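Local atomic coordinates of 4'-phospho-dehydrooxetanocin synthase (Bacillus megaterium, PDB entry 5UL3), a protein that catalyses the oxidative ring contraction of dAMP to an oxetane aldehyde in oxetanocin A biosynthesis, using cobalamin, a [4Fe-4S] cluster and S-adenosylmethionine. Residues I433-G438 against L469-I474. Numbering follows the deposited sequence.
Sequences IGVESG and LRIGFI. With EDO (1,2-ethanediol), chain X; EDO (1,2-ethanediol), chain F.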
# COMPACT_ATOMS: atom_id res chain seq x y z
N ILE A 433 6.61 4.14 10.72
CA ILE A 433 6.19 5.37 11.41
C ILE A 433 6.59 6.54 10.52
O ILE A 433 7.77 6.69 10.18
CB ILE A 433 6.82 5.52 12.80
CG1 ILE A 433 6.58 4.28 13.66
CG2 ILE A 433 6.27 6.82 13.49
CD1 ILE A 433 5.20 4.15 14.20
N GLY A 434 5.61 7.35 10.12
CA GLY A 434 5.87 8.50 9.28
C GLY A 434 6.50 9.67 10.03
O GLY A 434 5.89 10.73 10.16
N VAL A 435 7.73 9.47 10.52
CA VAL A 435 8.47 10.54 11.20
C VAL A 435 8.68 11.73 10.27
O VAL A 435 8.33 12.87 10.61
CB VAL A 435 9.82 9.99 11.72
CG1 VAL A 435 10.74 11.10 12.16
CG2 VAL A 435 9.59 9.00 12.87
N GLU A 436 9.30 11.48 9.12
CA GLU A 436 9.53 12.39 7.99
C GLU A 436 10.60 13.46 8.26
O GLU A 436 11.29 13.88 7.33
CB GLU A 436 8.22 13.06 7.53
CG GLU A 436 7.07 12.10 7.09
CD GLU A 436 7.52 10.87 6.31
OE1 GLU A 436 6.83 9.82 6.41
OE2 GLU A 436 8.53 10.91 5.59
N SER A 437 10.76 13.89 9.51
CA SER A 437 11.76 14.93 9.76
C SER A 437 12.21 14.89 11.21
O SER A 437 11.49 14.44 12.09
CB SER A 437 11.19 16.33 9.43
OG SER A 437 12.15 17.34 9.76
N GLY A 438 13.43 15.38 11.44
CA GLY A 438 13.89 15.63 12.79
C GLY A 438 14.10 17.09 13.11
O GLY A 438 14.72 17.40 14.14
N LEU A 469 10.85 -1.50 13.68
CA LEU A 469 10.46 -0.24 13.06
C LEU A 469 11.18 0.07 11.75
O LEU A 469 12.34 -0.30 11.56
CB LEU A 469 10.79 0.92 14.01
CG LEU A 469 10.07 0.90 15.31
CD1 LEU A 469 10.70 1.95 16.25
CD2 LEU A 469 8.66 1.28 14.94
N ARG A 470 10.49 0.82 10.89
CA ARG A 470 11.02 1.55 9.75
C ARG A 470 10.45 2.95 9.85
O ARG A 470 9.31 3.10 10.28
CB ARG A 470 10.58 0.96 8.39
CG ARG A 470 11.47 -0.06 7.73
CD ARG A 470 11.20 -0.10 6.22
NE ARG A 470 9.83 0.28 5.87
CZ ARG A 470 8.77 -0.53 5.96
NH1 ARG A 470 8.93 -1.77 6.40
NH2 ARG A 470 7.57 -0.11 5.61
N ILE A 471 11.19 3.98 9.44
CA ILE A 471 10.64 5.34 9.44
C ILE A 471 10.80 5.98 8.07
O ILE A 471 11.80 5.77 7.38
CB ILE A 471 11.26 6.24 10.54
CG1 ILE A 471 12.74 6.57 10.26
CG2 ILE A 471 11.04 5.62 11.92
CD1 ILE A 471 13.32 7.62 11.21
N GLY A 472 9.80 6.75 7.65
CA GLY A 472 10.00 7.63 6.52
C GLY A 472 10.78 8.86 6.95
O GLY A 472 10.67 9.34 8.08
N PHE A 473 11.63 9.35 6.05
CA PHE A 473 12.44 10.53 6.37
C PHE A 473 12.71 11.28 5.08
O PHE A 473 13.30 10.73 4.15
CB PHE A 473 13.75 10.14 7.06
CG PHE A 473 14.33 11.27 7.90
CD1 PHE A 473 15.20 12.19 7.34
CD2 PHE A 473 13.98 11.41 9.23
CE1 PHE A 473 15.71 13.24 8.11
CE2 PHE A 473 14.49 12.44 10.01
CZ PHE A 473 15.37 13.35 9.44
N ILE A 474 12.26 12.53 5.01
CA ILE A 474 12.46 13.33 3.81
C ILE A 474 13.46 14.41 4.17
O ILE A 474 13.08 15.46 4.68
CB ILE A 474 11.14 13.93 3.31
CG1 ILE A 474 10.05 12.84 3.20
CG2 ILE A 474 11.34 14.58 1.97
CD1 ILE A 474 8.63 13.44 3.11
C1 EDO X . 7.82 9.12 2.62
O1 EDO X . 8.81 9.39 3.63
C2 EDO X . 6.41 9.48 3.11
O2 EDO X . 6.03 8.66 4.23
C1 EDO F . 15.06 -1.93 16.11
O1 EDO F . 15.51 -0.98 17.09
C2 EDO F . 13.69 -1.55 15.53
O2 EDO F . 13.56 -2.14 14.22
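I433 and E436 carry all four backbone hydrogen bonds from 433-438 to 469-474, and these bonds establish the parallel pairing. I433 N donates to R470 O (2.9 Å), with the amide lying almost on the line of the carbonyl, and I433 O accepts from G472 N. After the register shift, E436 N reaches G472 O at 2.7 Å from above the carbonyl plane, and E436 O receives I474 N. I433 therefore pairs with I471 but E436 with F473: three residue steps, I433 to E436, match two, I471 to F473, the signature of a beta bulge. The shift coincides with an inverse gamma turn centred on G434, where V435 N makes a weak hydrogen bond to I433 O.

The apolar evidence lies on the face bearing I433 and I471. From the bulge, V435 CG2 meets I471 CG2 at 3.8 Å, placed for this by standing anti to its carbonyl carbon. I433 CG1 also packs on L469 CD2. Helix 452-464 covers this side through L459, which touches L469 and I471. The F473 ring has E436 O 4.0 Å above one face, offset toward the rim, while its CE2 approaches G438 N obliquely at 3.4 Å.

The E436 side chain starts away from 469-474, but its bend at chi2 (-38°) carries the carboxylate back over G472, whose lack of a side chain accommodates OE1. OE2 lies 3.4 Å from I474 CG1. OE1 accepts a hydrogen bond from O2 of one ethanediol, probably from the crystallisation liquor, at 2.6 Å.

E436 binds S-adenosylmethionine, and its side chain lies about 7 Å from that of cluster ligand C318. The bulged pair thus joins the last two parallel strands of the partial TIM barrel, the radical SAM core, at its S-adenosylmethionine site.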